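Local coordinates for transcriptional regulatory protein RcsB (PDB 5I4C) that binds regulatory DNA as the response regulator of the Rcs signalling system, controlling genes for capsule synthesis, biofilm formation and cell division, and is seen here as its receiver domain, at residues V52-L57 with I84-N89; M4-A9 with E27-V32; D37-I42 with D62-G67; G105-Q110 with K127-E132. All blocks are in the same frame, centred on the assembly; numbering follows the deposited sequence.

Contact 1. Residues V52-L57 with I84-N89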
# COMPACT_ATOMS: atom_id res chain seq x y z
N VAL A 52 -2.63 15.92 14.21
CA VAL A 52 -3.01 14.54 14.23
C VAL A 52 -1.82 13.74 13.72
O VAL A 52 -1.21 14.11 12.71
CB VAL A 52 -4.21 14.25 13.26
CG1 VAL A 52 -4.69 12.80 13.41
CG2 VAL A 52 -5.34 15.12 13.65
N LEU A 53 -1.52 12.70 14.42
CA LEU A 53 -0.61 11.67 13.94
C LEU A 53 -1.40 10.45 13.47
O LEU A 53 -2.16 9.89 14.26
CB LEU A 53 0.33 11.27 15.03
CG LEU A 53 1.21 10.07 14.64
CD1 LEU A 53 2.16 10.26 13.47
CD2 LEU A 53 1.90 9.61 15.85
N ILE A 54 -1.16 10.04 12.22
CA ILE A 54 -1.74 8.84 11.63
C ILE A 54 -0.62 7.80 11.50
O ILE A 54 0.28 7.96 10.68
CB ILE A 54 -2.38 9.15 10.28
CG1 ILE A 54 -3.38 10.28 10.43
CG2 ILE A 54 -3.03 7.91 9.70
CD1 ILE A 54 -3.83 10.89 9.13
N THR A 55 -0.70 6.76 12.29
CA THR A 55 0.44 5.92 12.45
C THR A 55 0.13 4.41 12.50
O THR A 55 -0.84 3.95 13.11
CB THR A 55 1.29 6.32 13.71
OG1 THR A 55 2.54 5.59 13.70
CG2 THR A 55 0.56 5.93 15.06
N ASP A 56 0.98 3.65 11.82
CA ASP A 56 1.07 2.20 12.00
C ASP A 56 1.71 1.88 13.39
O ASP A 56 2.44 2.71 13.93
CB ASP A 56 1.97 1.63 10.92
CG ASP A 56 1.88 0.12 10.85
OD1 ASP A 56 0.81 -0.43 10.55
OD2 ASP A 56 2.89 -0.50 11.10
N LEU A 57 1.39 0.74 13.97
CA LEU A 57 2.00 0.34 15.23
C LEU A 57 3.20 -0.62 15.13
O LEU A 57 3.71 -1.02 16.16
CB LEU A 57 0.94 -0.30 16.08
CG LEU A 57 -0.21 0.61 16.57
CD1 LEU A 57 -1.15 -0.21 17.41
CD2 LEU A 57 0.33 1.79 17.37
N ILE A 84 -4.49 8.75 15.29
CA ILE A 84 -5.16 7.70 14.57
C ILE A 84 -4.20 6.57 14.29
O ILE A 84 -3.17 6.77 13.61
CB ILE A 84 -5.78 8.17 13.27
CG1 ILE A 84 -6.86 9.23 13.56
CG2 ILE A 84 -6.43 6.99 12.51
CD1 ILE A 84 -7.38 9.91 12.31
N VAL A 85 -4.57 5.38 14.79
CA VAL A 85 -3.83 4.16 14.53
C VAL A 85 -4.34 3.48 13.25
O VAL A 85 -5.51 3.32 13.10
CB VAL A 85 -3.89 3.22 15.74
CG1 VAL A 85 -3.37 1.82 15.44
CG2 VAL A 85 -3.02 3.83 16.84
N LEU A 86 -3.40 3.06 12.40
CA LEU A 86 -3.64 2.23 11.22
C LEU A 86 -3.40 0.78 11.59
O LEU A 86 -2.31 0.45 12.09
CB LEU A 86 -2.63 2.59 10.10
CG LEU A 86 -2.67 4.02 9.57
CD1 LEU A 86 -1.53 4.28 8.56
CD2 LEU A 86 -4.05 4.27 8.96
N THR A 87 -4.39 -0.07 11.40
CA THR A 87 -4.26 -1.40 11.86
C THR A 87 -4.43 -2.41 10.73
O THR A 87 -5.23 -2.25 9.81
CB THR A 87 -5.18 -1.66 13.07
OG1 THR A 87 -4.80 -2.91 13.60
CG2 THR A 87 -6.60 -1.65 12.72
N MET A 88 -3.66 -3.47 10.80
CA MET A 88 -3.70 -4.44 9.69
C MET A 88 -4.89 -5.35 9.88
O MET A 88 -5.25 -6.05 8.96
CB MET A 88 -2.38 -5.23 9.53
CG MET A 88 -1.88 -5.33 8.04
SD MET A 88 -2.97 -4.84 6.63
CE MET A 88 -3.56 -6.43 6.01
N ASN A 89 -5.48 -5.35 11.06
CA ASN A 89 -6.67 -6.12 11.25
C ASN A 89 -7.51 -5.63 12.45
O ASN A 89 -7.08 -4.80 13.24
CB ASN A 89 -6.28 -7.59 11.43
CG ASN A 89 -5.55 -7.83 12.75
OD1 ASN A 89 -6.07 -7.52 13.81
ND2 ASN A 89 -4.33 -8.32 12.66
O HOH W 1 -0.57 -1.04 13.37

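Contact 2. Residues M4-A9 with E27-V32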
# COMPACT_ATOMS: atom_id res chain seq x y z
N MET A 4 -6.39 21.20 9.12
CA MET A 4 -5.80 20.18 9.94
C MET A 4 -4.45 19.71 9.36
O MET A 4 -4.38 19.24 8.22
CB MET A 4 -6.78 19.05 10.07
CG MET A 4 -6.36 17.95 11.03
SD MET A 4 -7.67 16.69 11.05
CE MET A 4 -8.93 17.43 12.08
N ASN A 5 -3.39 19.81 10.17
CA ASN A 5 -2.07 19.36 9.75
C ASN A 5 -1.88 18.00 10.31
O ASN A 5 -2.09 17.79 11.54
CB ASN A 5 -0.99 20.26 10.28
CG ASN A 5 -1.00 21.61 9.62
OD1 ASN A 5 -1.48 21.77 8.49
ND2 ASN A 5 -0.51 22.60 10.34
N VAL A 6 -1.50 17.08 9.43
CA VAL A 6 -1.34 15.65 9.81
C VAL A 6 0.03 15.15 9.45
O VAL A 6 0.66 15.61 8.49
CB VAL A 6 -2.50 14.75 9.23
CG1 VAL A 6 -3.91 15.40 9.40
CG2 VAL A 6 -2.31 14.43 7.76
N ILE A 7 0.54 14.20 10.25
CA ILE A 7 1.77 13.46 9.94
C ILE A 7 1.33 12.05 9.67
O ILE A 7 0.41 11.55 10.35
CB ILE A 7 2.72 13.48 11.16
CG1 ILE A 7 3.21 14.89 11.43
CG2 ILE A 7 3.86 12.53 10.99
CD1 ILE A 7 4.12 14.96 12.61
N ILE A 8 1.96 11.39 8.72
CA ILE A 8 1.61 10.03 8.42
C ILE A 8 2.84 9.18 8.62
O ILE A 8 3.96 9.56 8.19
CB ILE A 8 0.97 9.89 7.02
CG1 ILE A 8 1.89 10.31 5.89
CG2 ILE A 8 -0.25 10.80 6.88
CD1 ILE A 8 1.26 10.12 4.48
N ALA A 9 2.67 8.04 9.28
CA ALA A 9 3.81 7.21 9.60
C ALA A 9 3.51 5.75 9.36
O ALA A 9 2.51 5.21 9.86
CB ALA A 9 4.26 7.45 11.03
N GLU A 27 -9.26 19.51 0.86
CA GLU A 27 -8.77 20.89 0.89
C GLU A 27 -8.26 21.23 2.29
O GLU A 27 -7.23 21.83 2.41
CB GLU A 27 -9.87 21.92 0.42
CG GLU A 27 -11.32 21.57 0.88
CD GLU A 27 -12.28 22.74 1.21
OE1 GLU A 27 -13.05 22.60 2.21
OE2 GLU A 27 -12.32 23.77 0.47
N TRP A 28 -8.94 20.80 3.33
CA TRP A 28 -8.64 21.32 4.66
C TRP A 28 -7.60 20.48 5.41
O TRP A 28 -7.26 20.81 6.53
CB TRP A 28 -9.91 21.52 5.49
CG TRP A 28 -10.81 20.37 5.42
CD1 TRP A 28 -11.76 20.16 4.49
CD2 TRP A 28 -10.86 19.27 6.31
NE1 TRP A 28 -12.39 18.97 4.73
CE2 TRP A 28 -11.85 18.41 5.85
CE3 TRP A 28 -10.17 18.94 7.47
CZ2 TRP A 28 -12.18 17.23 6.48
CZ3 TRP A 28 -10.48 17.75 8.11
CH2 TRP A 28 -11.47 16.90 7.61
N VAL A 29 -7.10 19.43 4.78
CA VAL A 29 -6.07 18.54 5.37
C VAL A 29 -4.77 18.79 4.66
O VAL A 29 -4.73 18.72 3.46
CB VAL A 29 -6.47 17.05 5.26
CG1 VAL A 29 -5.33 16.15 5.66
CG2 VAL A 29 -7.66 16.74 6.14
N ASN A 30 -3.71 19.02 5.44
CA ASN A 30 -2.36 19.19 4.93
C ASN A 30 -1.47 18.18 5.61
O ASN A 30 -1.43 18.11 6.85
CB ASN A 30 -1.82 20.60 5.19
CG ASN A 30 -2.65 21.64 4.51
OD1 ASN A 30 -3.35 22.39 5.16
ND2 ASN A 30 -2.67 21.61 3.20
N VAL A 31 -0.78 17.42 4.79
CA VAL A 31 0.27 16.52 5.23
C VAL A 31 1.53 17.31 5.41
O VAL A 31 2.08 17.82 4.44
CB VAL A 31 0.49 15.39 4.21
CG1 VAL A 31 1.61 14.49 4.67
CG2 VAL A 31 -0.79 14.62 4.04
N VAL A 32 1.98 17.42 6.66
CA VAL A 32 3.16 18.16 7.05
C VAL A 32 4.36 17.21 7.29
O VAL A 32 5.49 17.67 7.48
CB VAL A 32 2.90 19.10 8.26
CG1 VAL A 32 1.79 20.06 7.93
CG2 VAL A 32 2.53 18.38 9.55

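Contact 3. Residues D37-I42 with D62-G67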
# COMPACT_ATOMS: atom_id res chain seq x y z
N ASP A 37 9.90 5.36 10.52
CA ASP A 37 10.68 4.89 11.66
C ASP A 37 10.25 5.80 12.79
O ASP A 37 10.09 7.00 12.58
CB ASP A 37 12.20 5.00 11.32
CG ASP A 37 13.13 4.66 12.47
OD1 ASP A 37 13.10 5.41 13.44
OD2 ASP A 37 13.98 3.71 12.39
N SER A 38 10.05 5.26 13.98
CA SER A 38 9.56 6.12 15.04
C SER A 38 10.65 7.04 15.60
O SER A 38 10.32 8.02 16.26
CB SER A 38 8.99 5.28 16.19
OG SER A 38 9.93 4.43 16.79
N THR A 39 11.95 6.76 15.37
CA THR A 39 12.96 7.68 15.81
C THR A 39 12.94 9.00 15.02
O THR A 39 13.04 10.09 15.59
CB THR A 39 14.36 7.08 15.67
OG1 THR A 39 14.41 5.92 16.49
CG2 THR A 39 15.42 8.07 16.13
N ALA A 40 12.86 8.87 13.70
CA ALA A 40 12.69 10.00 12.82
C ALA A 40 11.40 10.75 13.16
O ALA A 40 11.41 11.96 13.27
CB ALA A 40 12.69 9.52 11.35
N LEU A 41 10.31 10.04 13.35
CA LEU A 41 9.09 10.65 13.80
C LEU A 41 9.21 11.53 15.06
O LEU A 41 8.81 12.73 15.07
CB LEU A 41 8.08 9.54 14.14
CG LEU A 41 6.73 10.00 14.73
CD1 LEU A 41 6.01 10.98 13.83
CD2 LEU A 41 5.80 8.82 14.89
N ILE A 42 9.70 10.93 16.12
CA ILE A 42 9.79 11.55 17.42
C ILE A 42 10.79 12.69 17.37
O ILE A 42 10.54 13.74 17.95
CB ILE A 42 10.19 10.54 18.52
CG1 ILE A 42 9.08 9.49 18.78
CG2 ILE A 42 10.64 11.24 19.83
CD1 ILE A 42 7.72 10.08 18.95
N ASP A 62 14.22 1.65 17.41
CA ASP A 62 14.97 1.09 18.54
C ASP A 62 14.83 1.99 19.77
O ASP A 62 14.49 1.52 20.82
CB ASP A 62 16.47 0.96 18.17
CG ASP A 62 16.74 -0.01 17.03
OD1 ASP A 62 15.85 -0.82 16.77
OD2 ASP A 62 17.86 -0.01 16.41
N LYS A 63 14.99 3.29 19.60
CA LYS A 63 14.97 4.24 20.69
C LYS A 63 13.66 4.35 21.43
O LYS A 63 13.63 4.34 22.64
CB LYS A 63 15.31 5.64 20.22
CG LYS A 63 16.74 5.90 19.82
CD LYS A 63 17.12 7.37 20.04
CE LYS A 63 17.09 7.69 21.52
NZ LYS A 63 17.71 9.02 21.76
N TYR A 64 12.58 4.55 20.71
CA TYR A 64 11.30 4.82 21.32
C TYR A 64 10.25 3.70 21.17
O TYR A 64 9.22 3.73 21.83
CB TYR A 64 10.75 6.14 20.78
CG TYR A 64 11.75 7.30 20.84
CD1 TYR A 64 12.11 7.88 22.06
CD2 TYR A 64 12.32 7.81 19.68
CE1 TYR A 64 13.03 8.92 22.12
CE2 TYR A 64 13.23 8.85 19.73
CZ TYR A 64 13.59 9.40 20.97
OH TYR A 64 14.46 10.42 20.98
N GLY A 65 10.52 2.74 20.28
CA GLY A 65 9.69 1.59 20.13
C GLY A 65 8.58 1.64 19.11
O GLY A 65 8.53 2.57 18.28
N ASP A 66 7.66 0.70 19.23
CA ASP A 66 6.46 0.61 18.39
C ASP A 66 5.34 0.17 19.32
O ASP A 66 5.57 0.12 20.54
CB ASP A 66 6.72 -0.30 17.16
CG ASP A 66 6.92 -1.78 17.51
OD1 ASP A 66 6.76 -2.18 18.66
OD2 ASP A 66 7.25 -2.59 16.58
N GLY A 67 4.15 -0.06 18.77
CA GLY A 67 2.99 -0.46 19.48
C GLY A 67 2.62 0.42 20.67
O GLY A 67 2.64 1.63 20.59
O HOH W 2 12.42 4.77 17.96
O HOH W 3 16.12 4.07 16.56

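Contact 4. Residues G105-Q110 with K127-E132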
# COMPACT_ATOMS: atom_id res chain seq x y z
N GLY A 105 -8.61 7.53 17.11
CA GLY A 105 -9.14 6.83 15.98
C GLY A 105 -8.38 5.61 15.69
O GLY A 105 -7.18 5.50 16.07
N ILE A 106 -9.10 4.66 15.09
CA ILE A 106 -8.52 3.43 14.57
C ILE A 106 -9.09 3.22 13.19
O ILE A 106 -10.28 3.28 13.01
CB ILE A 106 -8.80 2.16 15.45
CG1 ILE A 106 -8.16 2.31 16.82
CG2 ILE A 106 -8.23 0.94 14.75
CD1 ILE A 106 -8.64 1.32 17.83
N VAL A 107 -8.24 2.99 12.21
CA VAL A 107 -8.66 2.78 10.81
C VAL A 107 -7.99 1.55 10.29
O VAL A 107 -6.78 1.42 10.47
CB VAL A 107 -8.20 3.99 9.97
CG1 VAL A 107 -8.31 3.74 8.44
CG2 VAL A 107 -9.05 5.19 10.38
N LEU A 108 -8.71 0.71 9.58
CA LEU A 108 -8.07 -0.42 8.93
C LEU A 108 -7.19 0.11 7.83
O LEU A 108 -7.66 0.81 6.95
CB LEU A 108 -9.06 -1.42 8.38
CG LEU A 108 -10.01 -1.99 9.38
CD1 LEU A 108 -11.03 -2.93 8.69
CD2 LEU A 108 -9.18 -2.72 10.41
N LYS A 109 -5.91 -0.23 7.91
CA LYS A 109 -4.92 0.33 7.01
C LYS A 109 -5.34 0.13 5.55
O LYS A 109 -5.22 1.03 4.71
CB LYS A 109 -3.57 -0.37 7.26
CG LYS A 109 -2.44 0.27 6.50
CD LYS A 109 -1.17 -0.57 6.45
CE LYS A 109 -0.53 -0.57 7.77
NZ LYS A 109 0.89 -0.90 7.67
N GLN A 110 -5.79 -1.05 5.21
CA GLN A 110 -6.09 -1.27 3.78
C GLN A 110 -7.25 -0.42 3.24
O GLN A 110 -7.39 -0.28 2.06
CB GLN A 110 -6.31 -2.74 3.50
CG GLN A 110 -5.07 -3.58 3.80
CD GLN A 110 -3.88 -3.20 2.93
OE1 GLN A 110 -4.03 -2.98 1.73
NE2 GLN A 110 -2.65 -3.11 3.56
N LYS A 127 -15.03 13.88 17.91
CA LYS A 127 -15.59 12.53 18.06
C LYS A 127 -14.52 11.53 17.63
O LYS A 127 -13.56 11.89 16.90
CB LYS A 127 -16.80 12.30 17.11
CG LYS A 127 -18.01 13.23 17.26
CD LYS A 127 -18.67 12.93 18.55
CE LYS A 127 -19.98 13.66 18.81
NZ LYS A 127 -19.70 14.97 19.41
N LYS A 128 -14.66 10.29 18.09
CA LYS A 128 -13.70 9.24 17.79
C LYS A 128 -14.19 8.45 16.61
O LYS A 128 -15.33 8.55 16.25
CB LYS A 128 -13.46 8.34 18.96
CG LYS A 128 -12.80 9.02 20.15
CD LYS A 128 -12.51 8.00 21.23
CE LYS A 128 -12.20 8.57 22.60
NZ LYS A 128 -10.78 8.87 22.72
N PHE A 129 -13.31 7.69 15.99
CA PHE A 129 -13.67 6.90 14.82
C PHE A 129 -13.02 5.54 14.99
O PHE A 129 -11.83 5.45 15.28
CB PHE A 129 -13.14 7.56 13.56
CG PHE A 129 -13.54 6.89 12.25
CD1 PHE A 129 -12.83 5.81 11.74
CD2 PHE A 129 -14.60 7.42 11.49
CE1 PHE A 129 -13.18 5.24 10.49
CE2 PHE A 129 -14.96 6.85 10.27
CZ PHE A 129 -14.25 5.76 9.78
N THR A 130 -13.78 4.48 14.74
CA THR A 130 -13.41 3.13 15.18
C THR A 130 -13.97 2.19 14.08
O THR A 130 -15.05 2.45 13.59
CB THR A 130 -14.08 2.95 16.56
OG1 THR A 130 -13.25 2.23 17.43
CG2 THR A 130 -15.46 2.34 16.49
N PRO A 131 -13.23 1.17 13.63
CA PRO A 131 -13.79 0.39 12.50
C PRO A 131 -15.08 -0.32 12.87
O PRO A 131 -15.29 -0.64 14.03
CB PRO A 131 -12.70 -0.65 12.21
CG PRO A 131 -11.45 -0.08 12.82
CD PRO A 131 -11.90 0.71 14.01
N GLU A 132 -15.87 -0.60 11.84
CA GLU A 132 -17.18 -1.28 11.95
C GLU A 132 -16.96 -2.66 12.59
O GLU A 132 -15.85 -3.25 12.48
CB GLU A 132 -17.84 -1.39 10.51
CG GLU A 132 -17.49 -0.26 9.46
CD GLU A 132 -17.68 -0.59 7.98
OE1 GLU A 132 -18.13 -1.69 7.61
OE2 GLU A 132 -17.40 0.27 7.11

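Contact 1. Residues V52-L57 with I84-N89
Thr55 reaches strand 84-87 with both polar atoms of its backbone: its N gives a hydrogen bond to Ile84 O (2.8 Å), and its O accepts one from Leu86 N (2.8 Å). Such bonding to both neighbours of its bridge partner, Val85, marks parallel pairing, here within the beta-alpha-beta unit 52-56, 67-77, 82-87 of a CheY-like receiver fold. The bond from Leu86 is nearly straight at the hydrogen (172°), although its donor stands 44° above the Thr55 carbonyl plane. On one face of the sheet Ile54 CG2, anti to the backbone N, meets Leu86 CD2 at 3.9 Å. On the opposite face Val85 CG1 lies 3.6 Å from Leu57 CG, the side chains crossing at about a right angle. Further out, Leu116, Leu120 and Leu123 of helix 112-124 cover the isoleucine side, and strand 4-9 continues the sheet beyond strand 52-56. Asp56, the predicted phosphorylation site, unmodified here, accepts from Ser58 N at OD2 and forms a salt bridge with Lys109 through OD1. One water joins the segments just beyond the last backbone bond: it accepts from Leu57 N (2.7 Å), donates to Leu86 O (2.6 Å) and weakly to Asp56 OD1 (3.2 Å).

Contact 2. Residues M4-A9 with E27-V32
Met4 SD approaches the Trp28 indole at its edge, near the ring plane and 4.2 Å from CZ3, while Val29 CG2 lies over one face, 3.5 Å above the plane and displaced toward the rim. The other flat groups are the amides of Asn5 and Asn30, whose planes are turned 55° apart. Asn5 OD1 rests on Asn30 CB at 3.5 Å, and Val32 CG1 packs on Asn5 CG at 3.6 Å. Each amide has its polar partner outside the two segments: Asn5 ND2 bonds to Asp49 O and Asn30 OD1 accepts from Asn3 ND2. The backbones pair in parallel through four hydrogen bonds, Met4 N to Trp28 O, Asn30 N to Met4 O, Val6 N to Asn30 O and Val32 N to Val6 O. Val6, Val29 and Val31 pack on the face that carries Met4. There a chi1 of -44° sets Val6 CG1 anti to the carbonyl carbon, and Val6 CG2, between the backbone N and that carbon, meets Val31 CG2 at 4.0 Å. In this first beta-alpha-beta unit of the receiver domain, Leu23 of helix 13-23 touches Val6 and Val31, Leu120 of helix 112-124 covers Met4 and Val29, and strand 52-56 pairs with the other edge of strand 4-9.

Contact 3. Residues D37-I42 with D62-G67
Tyr64 lies against the first turn of helix 38-44, where the loop following strand 52-56 of the receiver fold meets the helix N-terminus. Tyr64 CB comes no nearer to Ser38 OG than 4.4 Å. Tyr64 CG stands anti to the carbonyl carbon (chi1 -50°), and the ring packs on Ile42: Tyr64 CG is 4.0 Å from Ile42 CG1, Tyr64 CE2 is 3.5 Å from Ile42 CG2, and OH stays near that methyl. The result is a CH-pi contact, with Ile42 CG2 3.7 Å from the ring centroid and 18° off the normal. Lys63 CB lies over the opposite face. At the edge, Thr39 CA is 3.9 Å from Tyr64 CD2. Tyr73 of helix 67-77 meets the same ring at an inclined angle. Asp37 caps the helix start: its OD1 accepts from Thr39 N and, weakly, from Ala40 N. Gly65 follows in the loop, at a phi of 92° where a CB would collide with the Tyr64 carbonyl O. Gly65 O accepts from Ser38 OG (2.8 Å), tying loop directly to helix. A water completes the join: it takes the N-H of Tyr64 (2.8 Å), donates to Ser38 OG and is hydrogen-bonded to Thr39 OG1 at 2.7 Å.

Contact 4. Residues G105-Q110 with K127-E132
Ile106 and Phe129 make the one backbone hydrogen bond of this contact, from Ile106 N to Phe129 O at 2.8 Å, with an angle of 161° at the hydrogen. The same oxygen is approached by Gly105 CA at 3.1 Å in a CA-H...O contact, so a single carbonyl receives both a strong and a weak donor. The pairing stops after one bridge. Pro131 has no N-H to offer, and its CD instead lies 3.2 Å from Ile106 O. That oxygen also sits at the edge of the Phe129 ring, near its plane and 3.8 Å from CD1.

Apolar contacts carry the rest. The Pro131 ring is set across Ile106, with CD 3.7 Å from Ile106 CB, and Pro131 CB meets Leu108 CG at 4.1 Å. Phe129 CG stands anti to the backbone N (chi1 -175°), and its CD1 and CE1 both pack on Val107 CG2, CD1 at 4.1 Å. Lys118 and Ala119 of helix 112-124 also touch the ring, while Leu95, Val98 and Leu99 of helix 92-99 pack on Ile106.

Charged and polar partners lie outside the contact. Lys128 NZ forms a salt bridge with Asp102, Lys109 NZ does so with Asp10 and Asp56, and Gln110 OE1 accepts from Ile14 N of the second subunit.

In the whole protein the chain runs on, probably toward the LuxR-type DNA-binding domain. Here the segment following helix 112-124 is laid beside the outermost strand of a CheY-like receiver sheet, the strand that leads into Lys109 beside the predicted phosphorylation site.

Contact 1 is the core of the set, almost wholly buried, and contacts 2 and 4 lie toward the two edges of the same parallel sheet. Ile54 N and O reach Ile7 and Ala9 of contact 2, and Val85 O and Thr87 O reach Val107 and Lys109 of contact 4, so their five strands belong to one sheet, with 127-132 added by a single bridge. Regular strand pairing dominates contacts 1 and 2, whereas proline packing takes over at contact 4. Contact 3 differs again: a helix start and a loop joined by hydroxyl, water and ring, farther out. It meets contact 1 where Gly67 N probably bonds to Leu57 O. Contacts 3 and 4 lie on opposite sides of the chain's centre.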